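Local structure of cytosolic phospholipase A2 delta (Homo sapiens, 5IZ5) at residues S166-H171 against L191-S196; V246-R249 against G254-V257; M259-P264 against V269-K274. The protein catalyses the calcium-dependent hydrolysis of glycerophospholipids at the sn-2 position, releasing a fatty acid, with a preference for linoleic acid there. The protein carries 3 engineered substitutions. One frame throughout, in Å; residues are numbered along the deposited sequence.

Along the chain the three contacts follow in series, each closed before the next opens, so none nests in or crosses another. Contact 1 comes first: strand 160-172 leads into strand 188-193, which lies in the facing sheet, and the loop closes through side chains alone. Contact 2 makes the reverse passage, from strand 244-248 back to strand 255-263 in the first sheet, over a short connection. Contact 3 then closes the hairpin of strands 255-263 and 266-277. Strand 266-277 pairs in turn with strand 160-172, through H171 N to Q272 O among others, which returns the chain to contact 1. L248 packs on L168 and L193, joining contacts 1 and 2 inside the sandwich.

Contact 1. Residues S166-H171 against L191-S196; sequences SCLDVH and LVLKGS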
ATOM      1  N   SER B 166       2.552   5.956  26.421  1.00 51.73           N
ATOM      2  CA  SER B 166       3.522   6.471  27.372  1.00 53.18           C
ATOM      3  C   SER B 166       4.931   6.248  26.842  1.00 53.99           C
ATOM      4  O   SER B 166       5.180   5.348  26.036  1.00 53.35           O
ATOM      5  CB  SER B 166       3.353   5.793  28.727  1.00 53.30           C
ATOM      6  OG  SER B 166       2.071   6.070  29.265  1.00 53.68           O
ATOM      7  N   CYS B 167       5.842   7.103  27.283  1.00 56.15           N
ATOM      8  CA  CYS B 167       7.220   7.088  26.833  1.00 59.22           C
ATOM      9  C   CYS B 167       8.109   7.010  28.086  1.00 60.58           C
ATOM     10  O   CYS B 167       7.901   7.757  29.042  1.00 60.78           O
ATOM     11  CB  CYS B 167       7.524   8.376  26.044  1.00 62.79           C
ATOM     12  SG  CYS B 167       6.805   8.714  24.380  1.00 74.16           S
ATOM     13  N   LEU B 168       9.080   6.094  28.108  1.00 59.31           N
ATOM     14  CA  LEU B 168       9.987   5.978  29.259  1.00 56.41           C
ATOM     15  C   LEU B 168      11.450   6.061  28.851  1.00 56.70           C
ATOM     16  O   LEU B 168      11.914   5.293  28.007  1.00 55.87           O
ATOM     17  CB  LEU B 168       9.632   4.733  30.081  1.00 56.13           C
ATOM     18  CG  LEU B 168      10.534   3.583  30.567  1.00 56.10           C
ATOM     19  CD1 LEU B 168      12.036   3.810  30.588  1.00 56.55           C
ATOM     20  CD2 LEU B 168      10.045   3.190  31.960  1.00 55.75           C
ATOM     21  N   ASP B 169      12.163   7.013  29.456  1.00 58.68           N
ATOM     22  CA  ASP B 169      13.574   7.251  29.149  1.00 60.63           C
ATOM     23  C   ASP B 169      14.481   6.715  30.251  1.00 60.48           C
ATOM     24  O   ASP B 169      14.231   6.958  31.430  1.00 59.00           O
ATOM     25  CB  ASP B 169      13.837   8.749  28.974  1.00 63.78           C
ATOM     26  CG  ASP B 169      13.475   9.256  27.590  1.00 67.01           C
ATOM     27  OD1 ASP B 169      13.515   8.467  26.622  1.00 67.38           O
ATOM     28  OD2 ASP B 169      13.164  10.458  27.473  1.00 69.68           O
ATOM     29  N   VAL B 170      15.536   6.008  29.855  1.00 59.71           N
ATOM     30  CA  VAL B 170      16.516   5.471  30.792  1.00 61.07           C
ATOM     31  C   VAL B 170      17.895   6.048  30.470  1.00 63.25           C
ATOM     32  O   VAL B 170      18.424   5.823  29.382  1.00 60.15           O
ATOM     33  CB  VAL B 170      16.591   3.936  30.713  1.00 61.20           C
ATOM     34  CG1 VAL B 170      17.505   3.392  31.796  1.00 61.61           C
ATOM     35  CG2 VAL B 170      15.211   3.316  30.839  1.00 61.71           C
ATOM     36  N   HIS B 171      18.466   6.793  31.418  1.00 68.96           N
ATOM     37  CA  HIS B 171      19.787   7.414  31.250  1.00 75.52           C
ATOM     38  C   HIS B 171      20.805   6.772  32.177  1.00 78.58           C
ATOM     39  O   HIS B 171      20.452   6.257  33.231  1.00 77.36           O
ATOM     40  CB  HIS B 171      19.704   8.920  31.498  1.00 77.59           C
ATOM     41  CG  HIS B 171      18.862   9.638  30.490  1.00 80.11           C
ATOM     42  ND1 HIS B 171      19.345  10.020  29.255  1.00 82.13           N
ATOM     43  CD2 HIS B 171      17.561  10.015  30.518  1.00 80.78           C
ATOM     44  CE1 HIS B 171      18.382  10.613  28.574  1.00 82.33           C
ATOM     45  NE2 HIS B 171      17.290  10.624  29.317  1.00 82.66           N
ATOM     46  N   LEU B 191      17.787  -4.128  29.129  1.00 46.83           N
ATOM     47  CA  LEU B 191      16.533  -3.520  29.575  1.00 45.30           C
ATOM     48  C   LEU B 191      15.355  -4.176  28.865  1.00 44.55           C
ATOM     49  O   LEU B 191      15.343  -4.280  27.635  1.00 45.90           O
ATOM     50  CB  LEU B 191      16.521  -2.026  29.268  1.00 45.62           C
ATOM     51  CG  LEU B 191      17.634  -1.188  29.888  1.00 47.08           C
ATOM     52  CD1 LEU B 191      17.619   0.212  29.301  1.00 47.33           C
ATOM     53  CD2 LEU B 191      17.495  -1.135  31.403  1.00 48.96           C
ATOM     54  N   VAL B 192      14.369  -4.616  29.638  1.00 42.25           N
ATOM     55  CA  VAL B 192      13.195  -5.278  29.088  1.00 41.56           C
ATOM     56  C   VAL B 192      11.940  -4.586  29.581  1.00 43.20           C
ATOM     57  O   VAL B 192      11.789  -4.345  30.782  1.00 41.30           O
ATOM     58  CB  VAL B 192      13.130  -6.759  29.504  1.00 41.91           C
ATOM     59  CG1 VAL B 192      11.984  -7.467  28.797  1.00 40.91           C
ATOM     60  CG2 VAL B 192      14.446  -7.460  29.198  1.00 42.29           C
ATOM     61  N   LEU B 193      11.042  -4.276  28.646  1.00 43.29           N
ATOM     62  CA  LEU B 193       9.749  -3.692  28.964  1.00 42.67           C
ATOM     63  C   LEU B 193       8.699  -4.403  28.124  1.00 44.46           C
ATOM     64  O   LEU B 193       8.409  -3.998  26.989  1.00 45.08           O
ATOM     65  CB  LEU B 193       9.777  -2.180  28.709  1.00 42.36           C
ATOM     66  CG  LEU B 193       8.525  -1.307  28.904  1.00 42.29           C
ATOM     67  CD1 LEU B 193       7.476  -1.911  29.819  1.00 42.34           C
ATOM     68  CD2 LEU B 193       8.913   0.089  29.374  1.00 41.18           C
ATOM     69  N   LYS B 194       8.144  -5.474  28.689  1.00 44.32           N
ATOM     70  CA  LYS B 194       7.161  -6.296  27.992  1.00 46.87           C
ATOM     71  C   LYS B 194       5.941  -5.477  27.589  1.00 45.36           C
ATOM     72  O   LYS B 194       5.361  -4.775  28.411  1.00 44.11           O
ATOM     73  CB  LYS B 194       6.680  -7.457  28.862  1.00 50.51           C
ATOM     74  CG  LYS B 194       7.375  -8.788  28.662  1.00 55.73           C
ATOM     75  CD  LYS B 194       6.468  -9.878  29.231  1.00 61.91           C
ATOM     76  CE  LYS B 194       6.280 -11.038  28.264  1.00 66.04           C
ATOM     77  NZ  LYS B 194       5.074 -11.848  28.595  1.00 66.69           N
ATOM     78  N   GLY B 195       5.545  -5.597  26.328  1.00 42.71           N
ATOM     79  CA  GLY B 195       4.413  -4.853  25.793  1.00 41.55           C
ATOM     80  C   GLY B 195       4.800  -3.570  25.081  1.00 40.94           C
ATOM     81  O   GLY B 195       3.964  -2.963  24.421  1.00 43.24           O
ATOM     82  N   SER B 196       6.059  -3.156  25.198  1.00 39.42           N
ATOM     83  CA  SER B 196       6.548  -1.977  24.490  1.00 39.02           C
ATOM     84  C   SER B 196       6.866  -2.321  23.048  1.00 39.24           C
ATOM     85  O   SER B 196       7.017  -3.489  22.706  1.00 38.79           O
ATOM     86  CB  SER B 196       7.805  -1.426  25.164  1.00 38.80           C
ATOM     87  OG  SER B 196       8.899  -2.317  25.023  1.00 40.22           O
TER
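The carbonyl oxygen of L193, a residue that packs against L168 of the facing sheet, is gripped twice by S196. The hydroxyl OG of S196 donates to L193 O at 2.6 Å, lying in the carbonyl plane, and S196 N reaches the same oxygen at 3.1 Å. The backbone bond closes a type II turn from L193 to S196, which the hydroxyl reinforces; its third position is G195, whose positive phi of 96° would press a side chain against the preceding carbonyl, so glycine suits it. S196 OG is also hydrogen-bonded to the backbone N of D199.

Across the contact the meeting is purely apolar. L193 CD2 lies 4.0 Å from L168 CG, the two side chains crossing obliquely. V170 and L191 instead meet tip to tip, V170 CG1 standing 4.0 Å from L191 CD1. With V170 CG1 anti to the backbone N (chi1 -174°), that methyl extends toward L191. Branched aliphatic residues fill such a buried interface without bringing side-chain polar atoms that would need partners.

Strand 160-172 is flanked by strands 210-216 and 266-277, while strand 188-193 sits between 200-204 and 221-228; the contact joins the two sheets of a sandwich consistent with a C2-type domain.

Contact 2. Residues V246-R249 against G254-V257; sequences VPLR and GKEV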
ATOM      1  N   VAL B 246      11.117  -2.150  37.895  1.00 55.88           N
ATOM      2  CA  VAL B 246      10.330  -0.978  38.229  1.00 57.07           C
ATOM      3  C   VAL B 246       8.930  -1.176  37.647  1.00 58.92           C
ATOM      4  O   VAL B 246       8.775  -1.253  36.425  1.00 56.54           O
ATOM      5  CB  VAL B 246      10.962   0.293  37.646  1.00 57.22           C
ATOM      6  CG1 VAL B 246      10.093   1.508  37.943  1.00 57.63           C
ATOM      7  CG2 VAL B 246      12.358   0.490  38.214  1.00 57.08           C
ATOM      8  N   PRO B 247       7.904  -1.278  38.516  1.00 59.01           N
ATOM      9  CA  PRO B 247       6.558  -1.536  38.006  1.00 56.62           C
ATOM     10  C   PRO B 247       6.011  -0.350  37.226  1.00 53.25           C
ATOM     11  O   PRO B 247       6.355   0.799  37.509  1.00 49.32           O
ATOM     12  CB  PRO B 247       5.732  -1.774  39.273  1.00 57.64           C
ATOM     13  CG  PRO B 247       6.458  -1.038  40.339  1.00 59.52           C
ATOM     14  CD  PRO B 247       7.916  -1.102  39.981  1.00 60.19           C
ATOM     15  N   LEU B 248       5.190  -0.649  36.228  1.00 51.88           N
ATOM     16  CA  LEU B 248       4.567   0.369  35.400  1.00 52.37           C
ATOM     17  C   LEU B 248       3.058   0.113  35.426  1.00 52.93           C
ATOM     18  O   LEU B 248       2.555  -0.795  34.765  1.00 51.50           O
ATOM     19  CB  LEU B 248       5.142   0.309  33.981  1.00 50.29           C
ATOM     20  CG  LEU B 248       6.651   0.579  33.873  1.00 48.99           C
ATOM     21  CD1 LEU B 248       7.192   0.179  32.505  1.00 49.32           C
ATOM     22  CD2 LEU B 248       6.973   2.034  34.163  1.00 47.66           C
ATOM     23  N   ARG B 249       2.350   0.902  36.228  1.00 56.08           N
ATOM     24  CA  ARG B 249       0.911   0.707  36.445  1.00 60.39           C
ATOM     25  C   ARG B 249       0.095   1.478  35.414  1.00 56.18           C
ATOM     26  O   ARG B 249       0.542   2.517  34.929  1.00 54.48           O
ATOM     27  CB  ARG B 249       0.509   1.117  37.870  1.00 65.66           C
ATOM     28  CG  ARG B 249       0.602   0.020  38.924  1.00 71.92           C
ATOM     29  CD  ARG B 249       1.755  -0.968  38.765  1.00 76.73           C
ATOM     30  NE  ARG B 249       1.491  -2.196  39.514  1.00 82.64           N
ATOM     31  CZ  ARG B 249       1.603  -2.319  40.837  1.00 87.30           C
ATOM     32  NH1 ARG B 249       1.982  -1.288  41.594  1.00 88.49           N
ATOM     33  NH2 ARG B 249       1.336  -3.486  41.412  1.00 88.87           N
ATOM     34  N   GLY B 254       3.409  10.677  35.239  1.00 90.65           N
ATOM     35  CA  GLY B 254       4.858  10.689  35.182  1.00 92.58           C
ATOM     36  C   GLY B 254       5.538  10.538  36.535  1.00 92.51           C
ATOM     37  O   GLY B 254       4.999  10.953  37.564  1.00 91.49           O
ATOM     38  N   LYS B 255       6.722   9.932  36.521  1.00 92.37           N
ATOM     39  CA  LYS B 255       7.505   9.707  37.722  1.00 92.21           C
ATOM     40  C   LYS B 255       8.973   9.624  37.353  1.00 93.13           C
ATOM     41  O   LYS B 255       9.327   9.525  36.177  1.00 93.20           O
ATOM     42  CB  LYS B 255       7.089   8.396  38.363  1.00 89.93           C
ATOM     43  CG  LYS B 255       7.445   7.188  37.527  1.00 88.20           C
ATOM     44  CD  LYS B 255       6.981   5.935  38.204  1.00 86.18           C
ATOM     45  CE  LYS B 255       7.515   4.722  37.510  1.00 84.81           C
ATOM     46  NZ  LYS B 255       7.098   3.527  38.277  1.00 84.67           N
ATOM     47  N   GLU B 256       9.813   9.615  38.380  1.00 91.87           N
ATOM     48  CA  GLU B 256      11.254   9.654  38.203  1.00 90.15           C
ATOM     49  C   GLU B 256      11.919   8.779  39.250  1.00 86.76           C
ATOM     50  O   GLU B 256      11.755   9.011  40.446  1.00 89.64           O
ATOM     51  CB  GLU B 256      11.725  11.104  38.335  1.00 91.25           C
ATOM     52  CG  GLU B 256      13.124  11.387  37.785  1.00 93.16           C
ATOM     53  CD  GLU B 256      13.223  12.720  37.043  1.00 94.62           C
ATOM     54  OE1 GLU B 256      12.335  13.584  37.210  1.00 93.44           O
ATOM     55  OE2 GLU B 256      14.194  12.910  36.278  1.00 96.57           O
ATOM     56  N   VAL B 257      12.661   7.774  38.795  1.00 83.95           N
ATOM     57  CA  VAL B 257      13.322   6.838  39.697  1.00 79.58           C
ATOM     58  C   VAL B 257      14.809   6.789  39.389  1.00 76.37           C
ATOM     59  O   VAL B 257      15.221   6.948  38.236  1.00 71.37           O
ATOM     60  CB  VAL B 257      12.709   5.426  39.588  1.00 78.54           C
ATOM     61  CG1 VAL B 257      13.554   4.390  40.316  1.00 78.95           C
ATOM     62  CG2 VAL B 257      11.296   5.432  40.146  1.00 78.68           C
TER
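K255 and V246 reach toward each other tip to tip across the two sheets of a beta sandwich, an arrangement consistent with a C2-type domain. The chain leaves strand 244-248 in one sheet and returns as strand 255-263 in the other. The short segments 246-248 and 255-257 run nearly antiparallel, at 165°, but their axes are 10.3 Å apart, too far for backbone pairing, so side chains must bridge the gap.

K255 does most of this. Its CG takes the crowded position between the backbone N and the carbonyl carbon (chi1 67°), and the rest of the chain is fully extended, carrying the ammonium group to the opposite strand. The tip of that chain meets V246 CG1, which lies 3.6 Å from K255 NZ, while K255 CE comes within 4.3 Å of L248 CD2. A lysine fits here because its long methylene arm can lie against aliphatic neighbours and still end in a donor. Two residues further along, V257 faces V246 more loosely, V257 CG1 standing 4.6 Å from V246 CG2; the branched valines suit the space between the sheets.

P247 suits its place as well. Strand 244-248 is the outermost of its sheet, and V246 and L248 turn their backbone groups to L223 and T221 of strand 221-228. P247, between them, has its backbone directed the other way, where its missing N-H costs no strand pairing. Its carbonyl finds the lysine instead of another strand. On the far side, V257 is held by backbone bonding to L273. The one hydrogen bond joining the two segments runs from K255 NZ to P247 O at 2.9 Å, with the ammonium group almost exactly on the extension of the C=O bond (178°).

Contact 3. Residues M259-P264 against V269-K274; sequences MDVPAP and VRLQLK
The carboxylate of D260 and the guanidinium of R270 are the flat groups of this contact, turned 45° to each other and meeting obliquely through a salt bridge. D260 OD2 lies 3.0 Å from R270 NH1, while OD1 of D260 stays farther from that nitrogen, at 3.4 Å. The same OD2 also rests 3.3 Å from R270 CG, so the carboxylate lies against the arginine stem as well as its charged end. R270 CG is anti to the backbone N (chi1 -166°) and the chain is extended as far as NE, which lets the stem run past the aspartate before the guanidinium turns back to it.

These two residues form a non-hydrogen-bonded pair of the antiparallel hairpin made by strands 255-263 and 266-277. Hydrogen-bonded pairs stand on either side of it. M259 and L271 exchange two backbone bonds, the straighter running from L271 N to M259 O at 2.9 Å (172° at the hydrogen). V261 and V269 exchange another two, with V261 N donating to V269 O at 2.7 Å. Between the pairs, D260 CA directs a C-H to V269 O at 3.3 Å.

The other face of the hairpin is apolar. V261 CG2 presses on L271 CD2 at 3.5 Å, tighter than usual carbon contact, and L271 continues onto V170 and L172 of strand 160-172. V261 and M259 touch L244 in the facing sheet, and V269 packs on L172; the valines and leucine suit this side, while M259 is itself exposed.

The chemistry is thus divided by face: backbone bonds set the register, apolar side chains line the inner side, and opposite charges pair on the exposed outer side, where solvent would probably weaken the salt bridge and make it a supplement to the backbone ladder.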
ATOM      1  N   MET B 259      17.950   4.095  40.316  1.00 79.88           N
ATOM      2  CA  MET B 259      18.393   2.877  40.968  1.00 83.45           C
ATOM      3  C   MET B 259      19.740   2.422  40.455  1.00 78.95           C
ATOM      4  O   MET B 259      20.167   2.757  39.342  1.00 76.87           O
ATOM      5  CB  MET B 259      17.363   1.758  40.847  1.00 91.58           C
ATOM      6  CG  MET B 259      16.460   1.620  42.066  1.00 98.10           C
ATOM      7  SD  MET B 259      15.376   0.174  42.021  1.00110.91           S
ATOM      8  CE  MET B 259      14.234   0.543  43.349  1.00106.17           C
ATOM      9  N   ASP B 260      20.398   1.653  41.307  1.00 75.77           N
ATOM     10  CA  ASP B 260      21.722   1.162  41.032  1.00 71.93           C
ATOM     11  C   ASP B 260      21.614  -0.303  40.626  1.00 66.50           C
ATOM     12  O   ASP B 260      21.205  -1.143  41.421  1.00 64.23           O
ATOM     13  CB  ASP B 260      22.601   1.347  42.266  1.00 72.69           C
ATOM     14  CG  ASP B 260      22.740   2.811  42.672  1.00 72.73           C
ATOM     15  OD1 ASP B 260      22.730   3.094  43.885  1.00 77.78           O
ATOM     16  OD2 ASP B 260      22.846   3.683  41.784  1.00 70.87           O
ATOM     17  N   VAL B 261      21.964  -0.594  39.374  1.00 62.56           N
ATOM     18  CA  VAL B 261      21.891  -1.947  38.838  1.00 58.37           C
ATOM     19  C   VAL B 261      23.175  -2.637  39.263  1.00 54.65           C
ATOM     20  O   VAL B 261      24.256  -2.164  38.925  1.00 54.93           O
ATOM     21  CB  VAL B 261      21.787  -1.956  37.295  1.00 58.04           C
ATOM     22  CG1 VAL B 261      21.634  -3.377  36.761  1.00 57.63           C
ATOM     23  CG2 VAL B 261      20.616  -1.113  36.836  1.00 59.62           C
ATOM     24  N   PRO B 262      23.069  -3.754  39.994  1.00 52.76           N
ATOM     25  CA  PRO B 262      24.285  -4.416  40.441  1.00 52.88           C
ATOM     26  C   PRO B 262      25.045  -5.053  39.286  1.00 55.55           C
ATOM     27  O   PRO B 262      24.426  -5.573  38.352  1.00 53.07           O
ATOM     28  CB  PRO B 262      23.765  -5.494  41.386  1.00 53.56           C
ATOM     29  CG  PRO B 262      22.420  -5.824  40.859  1.00 52.06           C
ATOM     30  CD  PRO B 262      21.866  -4.527  40.348  1.00 52.72           C
ATOM     31  N   ALA B 263      26.374  -4.993  39.355  1.00 55.97           N
ATOM     32  CA  ALA B 263      27.244  -5.628  38.373  1.00 58.86           C
ATOM     33  C   ALA B 263      27.804  -6.912  38.956  1.00 61.58           C
ATOM     34  O   ALA B 263      27.851  -7.059  40.177  1.00 63.13           O
ATOM     35  CB  ALA B 263      28.382  -4.692  38.010  1.00 59.67           C
ATOM     36  N   PRO B 264      28.223  -7.852  38.090  1.00 65.91           N
ATOM     37  CA  PRO B 264      28.997  -8.991  38.572  1.00 69.64           C
ATOM     38  C   PRO B 264      30.402  -8.522  38.965  1.00 72.79           C
ATOM     39  O   PRO B 264      31.077  -7.876  38.158  1.00 73.76           O
ATOM     40  CB  PRO B 264      29.079  -9.917  37.355  1.00 69.21           C
ATOM     41  CG  PRO B 264      28.937  -9.014  36.187  1.00 68.62           C
ATOM     42  CD  PRO B 264      28.086  -7.858  36.622  1.00 67.27           C
ATOM     43  N   VAL B 269      25.660   0.251  39.050  1.00 71.81           N
ATOM     44  CA  VAL B 269      25.680   1.249  37.981  1.00 68.91           C
ATOM     45  C   VAL B 269      24.385   2.033  38.088  1.00 66.38           C
ATOM     46  O   VAL B 269      23.308   1.443  38.155  1.00 65.32           O
ATOM     47  CB  VAL B 269      25.783   0.606  36.587  1.00 70.27           C
ATOM     48  CG1 VAL B 269      25.639   1.660  35.497  1.00 70.33           C
ATOM     49  CG2 VAL B 269      27.107  -0.127  36.439  1.00 71.29           C
ATOM     50  N   ARG B 270      24.494   3.357  38.102  1.00 65.03           N
ATOM     51  CA  ARG B 270      23.362   4.222  38.409  1.00 68.86           C
ATOM     52  C   ARG B 270      22.582   4.571  37.147  1.00 70.02           C
ATOM     53  O   ARG B 270      23.133   5.176  36.229  1.00 69.95           O
ATOM     54  CB  ARG B 270      23.860   5.502  39.082  1.00 71.07           C
ATOM     55  CG  ARG B 270      22.781   6.334  39.764  1.00 74.57           C
ATOM     56  CD  ARG B 270      23.397   7.529  40.481  1.00 77.34           C
ATOM     57  NE  ARG B 270      22.559   8.032  41.569  1.00 78.77           N
ATOM     58  CZ  ARG B 270      22.471   7.487  42.783  1.00 77.72           C
ATOM     59  NH1 ARG B 270      23.165   6.394  43.098  1.00 78.21           N
ATOM     60  NH2 ARG B 270      21.672   8.036  43.694  1.00 76.24           N
ATOM     61  N   LEU B 271      21.306   4.185  37.102  1.00 70.51           N
ATOM     62  CA  LEU B 271      20.420   4.576  36.011  1.00 73.21           C
ATOM     63  C   LEU B 271      19.313   5.467  36.526  1.00 70.99           C
ATOM     64  O   LEU B 271      18.823   5.288  37.639  1.00 67.77           O
ATOM     65  CB  LEU B 271      19.798   3.355  35.327  1.00 75.27           C
ATOM     66  CG  LEU B 271      20.561   2.681  34.198  1.00 76.51           C
ATOM     67  CD1 LEU B 271      22.048   2.959  34.200  1.00 77.47           C
ATOM     68  CD2 LEU B 271      20.342   1.190  34.254  1.00 77.54           C
ATOM     69  N   GLN B 272      18.915   6.413  35.686  1.00 72.06           N
ATOM     70  CA  GLN B 272      17.821   7.314  35.994  1.00 73.32           C
ATOM     71  C   GLN B 272      16.724   7.150  34.958  1.00 70.32           C
ATOM     72  O   GLN B 272      16.951   7.278  33.754  1.00 66.62           O
ATOM     73  CB  GLN B 272      18.319   8.755  36.058  1.00 76.03           C
ATOM     74  CG  GLN B 272      19.230   8.988  37.251  1.00 78.56           C
ATOM     75  CD  GLN B 272      19.808  10.389  37.309  1.00 82.10           C
ATOM     76  OE1 GLN B 272      21.029  10.580  37.307  1.00 85.80           O
ATOM     77  NE2 GLN B 272      18.935  11.379  37.357  1.00 83.79           N
ATOM     78  N   LEU B 273      15.517   6.848  35.408  1.00 69.51           N
ATOM     79  CA  LEU B 273      14.448   6.779  34.427  1.00 72.93           C
ATOM     80  C   LEU B 273      13.221   7.592  34.795  1.00 74.62           C
ATOM     81  O   LEU B 273      12.866   7.730  35.971  1.00 72.65           O
ATOM     82  CB  LEU B 273      14.111   5.344  33.986  1.00 73.84           C
ATOM     83  CG  LEU B 273      13.508   4.228  34.814  1.00 75.31           C
ATOM     84  CD1 LEU B 273      14.372   3.862  36.004  1.00 77.47           C
ATOM     85  CD2 LEU B 273      12.091   4.554  35.240  1.00 75.74           C
ATOM     86  N   LYS B 274      12.613   8.168  33.757  1.00 76.63           N
ATOM     87  CA  LYS B 274      11.377   8.907  33.900  1.00 77.44           C
ATOM     88  C   LYS B 274      10.365   8.487  32.846  1.00 73.47           C
ATOM     89  O   LYS B 274      10.624   8.573  31.644  1.00 70.29           O
ATOM     90  CB  LYS B 274      11.619  10.416  33.807  1.00 80.77           C
ATOM     91  CG  LYS B 274      10.326  11.226  33.692  1.00 84.56           C
ATOM     92  CD  LYS B 274      10.231  12.380  34.685  1.00 86.05           C
ATOM     93  CE  LYS B 274       8.801  12.894  34.792  1.00 87.12           C
ATOM     94  NZ  LYS B 274       8.651  13.933  35.850  1.00 87.71           N
TER